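Long-range contact in 336aa long hypothetical dTDP-glucose 4,6-dehydratase (Pyrococcus horikoshii, PDB 2HUN), which binds NAD in a Rossmann-type fold and probably acts as a dTDP-glucose 4,6-dehydratase: residues 215-227 and 294-307. Sequence-based numbering, arbitrary orientation.
Sequences RDWLYVEDHVRAI and WRPKYTFDEGIKKT
Asp222 takes hold of the 294-307 backbone with both carboxylate oxygens. Its OD1 accepts from Lys297 N at 2.7 Å in a nearly straight bond (168°), while OD2 offers its syn lone pair to Tyr298 N at 3.3 Å. OD1 also accepts a hydrogen bond from a water that donates to Arg295 O as well, so two loop amides are satisfied directly and the Arg295 carbonyl through the water. Trp294 NE1 bonds weakly to that water and to Asp222 O (3.4 Å), while Ala226 CB sits over one face of the indole, 3.8 Å from the centroid of its five-membered ring. One residue before Asp222, Glu221 runs out with CG anti to the backbone N (chi1 -167°) and brings OE2 to Tyr298 OH at 2.5 Å, the hydroxyl arriving from above the carboxylate plane. Arg225 grips the same oxygen side-on through NE and NH2, giving OE2 three donors. With an alanine here, the Arg225 guanidinium would probably lose its countercharge and the Tyr298 hydroxyl its acceptor. Tyr219 and Tyr298 pair offset edge-to-face, Tyr219 giving the edge; Gly303 CA lies over the Tyr219 ring. This is a strand-to-helix junction of the extended Rossmann-fold dehydratases, beside NAD-binding Asn181, held against the loop leading into helix 300-313 and its Thr299-Glu302 capping box.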
ATOM      1  N   ARG A 215      -9.559 -20.233   9.645  1.00 44.78           N
ATOM      2  CA  ARG A 215      -8.319 -19.862   8.990  1.00 43.36           C
ATOM      3  C   ARG A 215      -8.040 -20.968   7.989  1.00 39.32           C
ATOM      4  O   ARG A 215      -8.393 -22.127   8.215  1.00 38.06           O
ATOM      5  CB  ARG A 215      -7.160 -19.759   9.991  1.00 44.89           C
ATOM      6  CG  ARG A 215      -7.093 -18.419  10.700  1.00 48.02           C
ATOM      7  CD  ARG A 215      -5.769 -18.212  11.414  1.00 50.37           C
ATOM      8  NE  ARG A 215      -5.574 -19.140  12.526  1.00 51.20           N
ATOM      9  CZ  ARG A 215      -4.562 -19.063  13.382  1.00 52.23           C
ATOM     10  NH1 ARG A 215      -3.656 -18.102  13.248  1.00 52.13           N
ATOM     11  NH2 ARG A 215      -4.459 -19.936  14.377  1.00 51.36           N
ATOM     12  N   ASP A 216      -7.431 -20.596   6.873  1.00 36.65           N
ATOM     13  CA  ASP A 216      -7.092 -21.552   5.839  1.00 35.22           C
ATOM     14  C   ASP A 216      -5.676 -22.040   6.143  1.00 32.48           C
ATOM     15  O   ASP A 216      -4.791 -21.243   6.455  1.00 32.95           O
ATOM     16  CB  ASP A 216      -7.145 -20.877   4.463  1.00 34.96           C
ATOM     17  CG  ASP A 216      -6.918 -21.853   3.325  1.00 38.26           C
ATOM     18  OD1 ASP A 216      -7.750 -22.768   3.158  1.00 38.61           O
ATOM     19  OD2 ASP A 216      -5.906 -21.712   2.600  1.00 40.45           O
ATOM     20  N   TRP A 217      -5.471 -23.348   6.071  1.00 30.54           N
ATOM     21  CA  TRP A 217      -4.157 -23.910   6.341  1.00 27.56           C
ATOM     22  C   TRP A 217      -3.550 -24.481   5.076  1.00 26.31           C
ATOM     23  O   TRP A 217      -4.157 -25.311   4.393  1.00 25.40           O
ATOM     24  CB  TRP A 217      -4.248 -24.970   7.441  1.00 27.50           C
ATOM     25  CG  TRP A 217      -4.664 -24.366   8.750  1.00 29.78           C
ATOM     26  CD1 TRP A 217      -5.933 -24.273   9.248  1.00 30.43           C
ATOM     27  CD2 TRP A 217      -3.820 -23.661   9.671  1.00 29.72           C
ATOM     28  NE1 TRP A 217      -5.933 -23.549  10.417  1.00 30.20           N
ATOM     29  CE2 TRP A 217      -4.648 -23.163  10.700  1.00 29.96           C
ATOM     30  CE3 TRP A 217      -2.444 -23.399   9.723  1.00 28.62           C
ATOM     31  CZ2 TRP A 217      -4.144 -22.417  11.771  1.00 28.95           C
ATOM     32  CZ3 TRP A 217      -1.944 -22.655  10.790  1.00 29.36           C
ATOM     33  CH2 TRP A 217      -2.795 -22.176  11.798  1.00 29.88           C
ATOM     34  N   LEU A 218      -2.348 -24.012   4.760  1.00 24.64           N
ATOM     35  CA  LEU A 218      -1.634 -24.444   3.565  1.00 24.19           C
ATOM     36  C   LEU A 218      -0.295 -25.087   3.921  1.00 22.93           C
ATOM     37  O   LEU A 218       0.554 -24.444   4.542  1.00 22.95           O
ATOM     38  CB  LEU A 218      -1.402 -23.226   2.663  1.00 25.22           C
ATOM     39  CG  LEU A 218      -0.593 -23.360   1.372  1.00 24.68           C
ATOM     40  CD1 LEU A 218      -1.369 -24.185   0.366  1.00 24.71           C
ATOM     41  CD2 LEU A 218      -0.314 -21.973   0.812  1.00 27.37           C
ATOM     42  N   TYR A 219      -0.101 -26.344   3.528  1.00 23.59           N
ATOM     43  CA  TYR A 219       1.169 -27.020   3.811  1.00 23.93           C
ATOM     44  C   TYR A 219       2.276 -26.212   3.138  1.00 23.22           C
ATOM     45  O   TYR A 219       2.175 -25.877   1.960  1.00 24.58           O
ATOM     46  CB  TYR A 219       1.164 -28.455   3.276  1.00 24.28           C
ATOM     47  CG  TYR A 219       2.385 -29.249   3.705  1.00 25.85           C
ATOM     48  CD1 TYR A 219       2.705 -29.395   5.056  1.00 25.41           C
ATOM     49  CD2 TYR A 219       3.244 -29.818   2.760  1.00 26.02           C
ATOM     50  CE1 TYR A 219       3.851 -30.078   5.459  1.00 27.29           C
ATOM     51  CE2 TYR A 219       4.392 -30.504   3.151  1.00 28.16           C
ATOM     52  CZ  TYR A 219       4.691 -30.626   4.504  1.00 27.81           C
ATOM     53  OH  TYR A 219       5.841 -31.265   4.898  1.00 27.43           O
ATOM     54  N   VAL A 220       3.329 -25.894   3.884  1.00 22.88           N
ATOM     55  CA  VAL A 220       4.411 -25.076   3.348  1.00 21.75           C
ATOM     56  C   VAL A 220       4.980 -25.546   2.009  1.00 23.59           C
ATOM     57  O   VAL A 220       5.243 -24.724   1.130  1.00 22.31           O
ATOM     58  CB  VAL A 220       5.567 -24.918   4.378  1.00 22.66           C
ATOM     59  CG1 VAL A 220       6.289 -26.253   4.590  1.00 21.37           C
ATOM     60  CG2 VAL A 220       6.535 -23.839   3.905  1.00 18.98           C
ATOM     61  N   GLU A 221       5.163 -26.851   1.827  1.00 23.81           N
ATOM     62  CA  GLU A 221       5.703 -27.320   0.551  1.00 27.18           C
ATOM     63  C   GLU A 221       4.776 -26.938  -0.614  1.00 28.38           C
ATOM     64  O   GLU A 221       5.249 -26.650  -1.721  1.00 27.74           O
ATOM     65  CB  GLU A 221       5.925 -28.838   0.557  1.00 27.09           C
ATOM     66  CG  GLU A 221       6.781 -29.325  -0.613  1.00 30.63           C
ATOM     67  CD  GLU A 221       6.812 -30.838  -0.734  1.00 33.34           C
ATOM     68  OE1 GLU A 221       7.105 -31.511   0.275  1.00 37.28           O
ATOM     69  OE2 GLU A 221       6.545 -31.359  -1.838  1.00 34.17           O
ATOM     70  N   ASP A 222       3.465 -26.936  -0.363  1.00 27.48           N
ATOM     71  CA  ASP A 222       2.498 -26.565  -1.395  1.00 26.79           C
ATOM     72  C   ASP A 222       2.623 -25.077  -1.714  1.00 25.66           C
ATOM     73  O   ASP A 222       2.442 -24.665  -2.859  1.00 24.34           O
ATOM     74  CB  ASP A 222       1.067 -26.876  -0.947  1.00 26.57           C
ATOM     75  CG  ASP A 222       0.622 -28.268  -1.342  1.00 26.12           C
ATOM     76  OD1 ASP A 222       1.048 -28.748  -2.415  1.00 24.91           O
ATOM     77  OD2 ASP A 222      -0.167 -28.877  -0.589  1.00 27.09           O
ATOM     78  N   HIS A 223       2.909 -24.271  -0.696  1.00 24.11           N
ATOM     79  CA  HIS A 223       3.094 -22.842  -0.904  1.00 24.02           C
ATOM     80  C   HIS A 223       4.344 -22.722  -1.779  1.00 24.02           C
ATOM     81  O   HIS A 223       4.356 -22.006  -2.781  1.00 24.18           O
ATOM     82  CB  HIS A 223       3.315 -22.119   0.432  1.00 22.79           C
ATOM     83  CG  HIS A 223       3.564 -20.642   0.298  1.00 23.11           C
ATOM     84  ND1 HIS A 223       4.240 -19.912   1.255  1.00 20.98           N
ATOM     85  CD2 HIS A 223       3.217 -19.760  -0.672  1.00 20.03           C
ATOM     86  CE1 HIS A 223       4.301 -18.646   0.878  1.00 23.30           C
ATOM     87  NE2 HIS A 223       3.687 -18.527  -0.288  1.00 19.90           N
ATOM     88  N   VAL A 224       5.386 -23.452  -1.397  1.00 24.85           N
ATOM     89  CA  VAL A 224       6.656 -23.459  -2.120  1.00 23.84           C
ATOM     90  C   VAL A 224       6.464 -23.824  -3.589  1.00 24.50           C
ATOM     91  O   VAL A 224       7.027 -23.179  -4.473  1.00 24.18           O
ATOM     92  CB  VAL A 224       7.656 -24.451  -1.462  1.00 26.37           C
ATOM     93  CG1 VAL A 224       8.766 -24.801  -2.431  1.00 26.41           C
ATOM     94  CG2 VAL A 224       8.259 -23.819  -0.207  1.00 26.79           C
ATOM     95  N   ARG A 225       5.662 -24.854  -3.847  1.00 23.90           N
ATOM     96  CA  ARG A 225       5.401 -25.289  -5.215  1.00 23.57           C
ATOM     97  C   ARG A 225       4.703 -24.185  -5.998  1.00 25.14           C
ATOM     98  O   ARG A 225       4.993 -23.973  -7.185  1.00 25.30           O
ATOM     99  CB  ARG A 225       4.556 -26.570  -5.213  1.00 26.16           C
ATOM    100  CG  ARG A 225       5.349 -27.817  -4.802  1.00 26.17           C
ATOM    101  CD  ARG A 225       4.449 -29.023  -4.539  1.00 27.56           C
ATOM    102  NE  ARG A 225       5.210 -30.194  -4.094  1.00 27.55           N
ATOM    103  CZ  ARG A 225       5.927 -30.982  -4.894  1.00 31.84           C
ATOM    104  NH1 ARG A 225       5.987 -30.736  -6.198  1.00 31.94           N
ATOM    105  NH2 ARG A 225       6.600 -32.011  -4.391  1.00 31.85           N
ATOM    106  N   ALA A 226       3.790 -23.478  -5.330  1.00 23.01           N
ATOM    107  CA  ALA A 226       3.073 -22.376  -5.957  1.00 21.10           C
ATOM    108  C   ALA A 226       4.051 -21.253  -6.314  1.00 21.25           C
ATOM    109  O   ALA A 226       4.004 -20.719  -7.417  1.00 22.06           O
ATOM    110  CB  ALA A 226       1.989 -21.846  -5.016  1.00 18.95           C
ATOM    111  N   ILE A 227       4.928 -20.888  -5.381  1.00 19.86           N
ATOM    112  CA  ILE A 227       5.904 -19.834  -5.643  1.00 19.92           C
ATOM    113  C   ILE A 227       6.764 -20.209  -6.853  1.00 22.36           C
ATOM    114  O   ILE A 227       7.014 -19.379  -7.733  1.00 23.60           O
ATOM    115  CB  ILE A 227       6.823 -19.595  -4.414  1.00 18.98           C
ATOM    116  CG1 ILE A 227       5.996 -19.042  -3.246  1.00 21.61           C
ATOM    117  CG2 ILE A 227       7.958 -18.634  -4.786  1.00 18.70           C
ATOM    118  CD1 ILE A 227       6.789 -18.748  -1.971  1.00 21.22           C
ATOM    119  N   TRP A 294      -2.101 -24.528 -10.777  1.00 25.24           N
ATOM    120  CA  TRP A 294      -1.644 -24.904  -9.445  1.00 24.66           C
ATOM    121  C   TRP A 294      -2.756 -25.568  -8.631  1.00 24.81           C
ATOM    122  O   TRP A 294      -3.877 -25.066  -8.582  1.00 23.45           O
ATOM    123  CB  TRP A 294      -1.158 -23.691  -8.653  1.00 23.39           C
ATOM    124  CG  TRP A 294      -0.785 -24.074  -7.242  1.00 23.28           C
ATOM    125  CD1 TRP A 294       0.337 -24.740  -6.845  1.00 24.79           C
ATOM    126  CD2 TRP A 294      -1.572 -23.874  -6.060  1.00 23.94           C
ATOM    127  NE1 TRP A 294       0.300 -24.972  -5.488  1.00 26.17           N
ATOM    128  CE2 TRP A 294      -0.861 -24.450  -4.983  1.00 25.18           C
ATOM    129  CE3 TRP A 294      -2.810 -23.266  -5.807  1.00 25.35           C
ATOM    130  CZ2 TRP A 294      -1.347 -24.436  -3.672  1.00 25.19           C
ATOM    131  CZ3 TRP A 294      -3.292 -23.252  -4.504  1.00 25.69           C
ATOM    132  CH2 TRP A 294      -2.560 -23.834  -3.453  1.00 25.23           C
ATOM    133  N   ARG A 295      -2.423 -26.679  -7.981  1.00 24.38           N
ATOM    134  CA  ARG A 295      -3.352 -27.413  -7.122  1.00 26.68           C
ATOM    135  C   ARG A 295      -2.556 -27.904  -5.906  1.00 27.95           C
ATOM    136  O   ARG A 295      -1.365 -28.204  -6.017  1.00 27.18           O
ATOM    137  CB  ARG A 295      -3.917 -28.647  -7.842  1.00 29.28           C
ATOM    138  CG  ARG A 295      -4.667 -28.396  -9.148  1.00 31.76           C
ATOM    139  CD  ARG A 295      -6.128 -28.047  -8.912  1.00 31.62           C
ATOM    140  NE  ARG A 295      -6.868 -27.976 -10.175  1.00 31.10           N
ATOM    141  CZ  ARG A 295      -8.157 -27.678 -10.270  1.00 28.24           C
ATOM    142  NH1 ARG A 295      -8.856 -27.424  -9.172  1.00 28.01           N
ATOM    143  NH2 ARG A 295      -8.743 -27.628 -11.460  1.00 28.02           N
ATOM    144  N   PRO A 296      -3.194 -27.981  -4.727  1.00 27.90           N
ATOM    145  CA  PRO A 296      -2.420 -28.468  -3.579  1.00 29.17           C
ATOM    146  C   PRO A 296      -2.060 -29.928  -3.846  1.00 29.37           C
ATOM    147  O   PRO A 296      -2.869 -30.681  -4.408  1.00 27.93           O
ATOM    148  CB  PRO A 296      -3.395 -28.318  -2.415  1.00 27.83           C
ATOM    149  CG  PRO A 296      -4.209 -27.124  -2.824  1.00 29.49           C
ATOM    150  CD  PRO A 296      -4.479 -27.410  -4.288  1.00 28.85           C
ATOM    151  N   LYS A 297      -0.851 -30.325  -3.460  1.00 28.11           N
ATOM    152  CA  LYS A 297      -0.398 -31.702  -3.672  1.00 30.19           C
ATOM    153  C   LYS A 297      -0.756 -32.592  -2.480  1.00 29.52           C
ATOM    154  O   LYS A 297      -0.887 -33.808  -2.611  1.00 29.87           O
ATOM    155  CB  LYS A 297       1.120 -31.719  -3.893  1.00 30.83           C
ATOM    156  CG  LYS A 297       1.740 -33.111  -3.962  1.00 35.48           C
ATOM    157  CD  LYS A 297       3.262 -33.034  -4.085  1.00 38.15           C
ATOM    158  CE  LYS A 297       3.895 -34.422  -4.100  1.00 39.15           C
ATOM    159  NZ  LYS A 297       3.426 -35.229  -5.267  1.00 41.57           N
ATOM    160  N   TYR A 298      -0.929 -31.970  -1.322  1.00 30.05           N
ATOM    161  CA  TYR A 298      -1.240 -32.693  -0.097  1.00 31.13           C
ATOM    162  C   TYR A 298      -2.571 -32.248   0.497  1.00 31.93           C
ATOM    163  O   TYR A 298      -2.936 -31.074   0.406  1.00 31.52           O
ATOM    164  CB  TYR A 298      -0.147 -32.434   0.946  1.00 31.42           C
ATOM    165  CG  TYR A 298       1.266 -32.671   0.461  1.00 33.14           C
ATOM    166  CD1 TYR A 298       1.759 -33.965   0.277  1.00 34.80           C
ATOM    167  CD2 TYR A 298       2.108 -31.599   0.174  1.00 33.63           C
ATOM    168  CE1 TYR A 298       3.058 -34.182  -0.179  1.00 34.83           C
ATOM    169  CE2 TYR A 298       3.408 -31.804  -0.284  1.00 33.28           C
ATOM    170  CZ  TYR A 298       3.875 -33.093  -0.458  1.00 35.05           C
ATOM    171  OH  TYR A 298       5.157 -33.288  -0.917  1.00 37.65           O
ATOM    172  N   THR A 299      -3.295 -33.188   1.101  1.00 30.48           N
ATOM    173  CA  THR A 299      -4.554 -32.852   1.758  1.00 30.75           C
ATOM    174  C   THR A 299      -4.128 -32.347   3.136  1.00 31.13           C
ATOM    175  O   THR A 299      -2.957 -32.446   3.487  1.00 29.51           O
ATOM    176  CB  THR A 299      -5.459 -34.085   1.941  1.00 30.27           C
ATOM    177  OG1 THR A 299      -4.768 -35.077   2.707  1.00 31.57           O
ATOM    178  CG2 THR A 299      -5.838 -34.675   0.586  1.00 30.26           C
ATOM    179  N   PHE A 300      -5.057 -31.797   3.907  1.00 30.98           N
ATOM    180  CA  PHE A 300      -4.709 -31.305   5.231  1.00 32.63           C
ATOM    181  C   PHE A 300      -4.169 -32.459   6.079  1.00 34.24           C
ATOM    182  O   PHE A 300      -3.179 -32.302   6.802  1.00 33.14           O
ATOM    183  CB  PHE A 300      -5.929 -30.684   5.911  1.00 31.65           C
ATOM    184  CG  PHE A 300      -5.622 -30.052   7.239  1.00 32.41           C
ATOM    185  CD1 PHE A 300      -4.762 -28.960   7.324  1.00 30.26           C
ATOM    186  CD2 PHE A 300      -6.180 -30.554   8.409  1.00 32.34           C
ATOM    187  CE1 PHE A 300      -4.464 -28.379   8.553  1.00 30.59           C
ATOM    188  CE2 PHE A 300      -5.886 -29.977   9.643  1.00 32.47           C
ATOM    189  CZ  PHE A 300      -5.026 -28.887   9.713  1.00 30.33           C
ATOM    190  N   ASP A 301      -4.819 -33.617   5.976  1.00 34.44           N
ATOM    191  CA  ASP A 301      -4.408 -34.809   6.718  1.00 36.26           C
ATOM    192  C   ASP A 301      -2.990 -35.249   6.378  1.00 36.42           C
ATOM    193  O   ASP A 301      -2.207 -35.602   7.263  1.00 35.91           O
ATOM    194  CB  ASP A 301      -5.369 -35.967   6.435  1.00 39.00           C
ATOM    195  CG  ASP A 301      -6.547 -35.994   7.387  1.00 40.02           C
ATOM    196  OD1 ASP A 301      -7.210 -34.951   7.556  1.00 42.94           O
ATOM    197  OD2 ASP A 301      -6.812 -37.066   7.963  1.00 43.22           O
ATOM    198  N   GLU A 302      -2.661 -35.242   5.091  1.00 35.83           N
ATOM    199  CA  GLU A 302      -1.331 -35.645   4.662  1.00 35.84           C
ATOM    200  C   GLU A 302      -0.292 -34.635   5.144  1.00 34.66           C
ATOM    201  O   GLU A 302       0.791 -35.010   5.586  1.00 34.27           O
ATOM    202  CB  GLU A 302      -1.281 -35.771   3.134  1.00 37.21           C
ATOM    203  CG  GLU A 302      -2.167 -36.882   2.575  1.00 39.91           C
ATOM    204  CD  GLU A 302      -2.148 -36.941   1.058  1.00 40.66           C
ATOM    205  OE1 GLU A 302      -2.425 -35.906   0.423  1.00 41.24           O
ATOM    206  OE2 GLU A 302      -1.863 -38.020   0.498  1.00 44.68           O
ATOM    207  N   GLY A 303      -0.638 -33.354   5.072  1.00 34.18           N
ATOM    208  CA  GLY A 303       0.283 -32.314   5.495  1.00 33.65           C
ATOM    209  C   GLY A 303       0.540 -32.309   6.991  1.00 33.20           C
ATOM    210  O   GLY A 303       1.660 -32.038   7.429  1.00 31.09           O
ATOM    211  N   ILE A 304      -0.502 -32.592   7.770  1.00 32.38           N
ATOM    212  CA  ILE A 304      -0.389 -32.627   9.228  1.00 33.13           C
ATOM    213  C   ILE A 304       0.422 -33.852   9.646  1.00 33.39           C
ATOM    214  O   ILE A 304       1.246 -33.784  10.556  1.00 34.37           O
ATOM    215  CB  ILE A 304      -1.790 -32.672   9.888  1.00 31.68           C
ATOM    216  CG1 ILE A 304      -2.434 -31.286   9.820  1.00 31.65           C
ATOM    217  CG2 ILE A 304      -1.686 -33.136  11.336  1.00 31.79           C
ATOM    218  CD1 ILE A 304      -1.668 -30.208  10.595  1.00 31.01           C
ATOM    219  N   LYS A 305       0.179 -34.966   8.962  1.00 34.52           N
ATOM    220  CA  LYS A 305       0.880 -36.215   9.223  1.00 35.58           C
ATOM    221  C   LYS A 305       2.375 -36.013   8.968  1.00 35.34           C
ATOM    222  O   LYS A 305       3.211 -36.442   9.760  1.00 35.69           O
ATOM    223  CB  LYS A 305       0.338 -37.312   8.302  1.00 37.51           C
ATOM    224  CG  LYS A 305       0.926 -38.698   8.521  1.00 41.28           C
ATOM    225  CD  LYS A 305       0.311 -39.389   9.731  1.00 44.45           C
ATOM    226  CE  LYS A 305      -0.342 -40.720   9.345  1.00 45.98           C
ATOM    227  NZ  LYS A 305      -1.556 -40.565   8.479  1.00 46.18           N
ATOM    228  N   LYS A 306       2.708 -35.356   7.860  1.00 35.13           N
ATOM    229  CA  LYS A 306       4.105 -35.102   7.525  1.00 34.14           C
ATOM    230  C   LYS A 306       4.712 -34.142   8.539  1.00 32.05           C
ATOM    231  O   LYS A 306       5.892 -34.233   8.864  1.00 32.31           O
ATOM    232  CB  LYS A 306       4.232 -34.510   6.115  1.00 36.01           C
ATOM    233  CG  LYS A 306       3.861 -35.473   4.998  1.00 37.42           C
ATOM    234  CD  LYS A 306       4.250 -34.933   3.627  1.00 40.23           C
ATOM    235  CE  LYS A 306       5.737 -34.615   3.567  1.00 40.47           C
ATOM    236  NZ  LYS A 306       6.334 -35.003   2.268  1.00 41.50           N
ATOM    237  N   THR A 307       3.891 -33.227   9.038  1.00 30.14           N
ATOM    238  CA  THR A 307       4.340 -32.249  10.015  1.00 29.81           C
ATOM    239  C   THR A 307       4.558 -32.923  11.373  1.00 31.21           C
ATOM    240  O   THR A 307       5.505 -32.595  12.094  1.00 30.76           O
ATOM    241  CB  THR A 307       3.317 -31.098  10.139  1.00 28.83           C
ATOM    242  OG1 THR A 307       3.165 -30.467   8.858  1.00 28.62           O
ATOM    243  CG2 THR A 307       3.792 -30.061  11.154  1.00 25.70           C
TER
HETATM  244  O   HOH W   1       1.247 -27.772  -5.085  1.00 23.24           O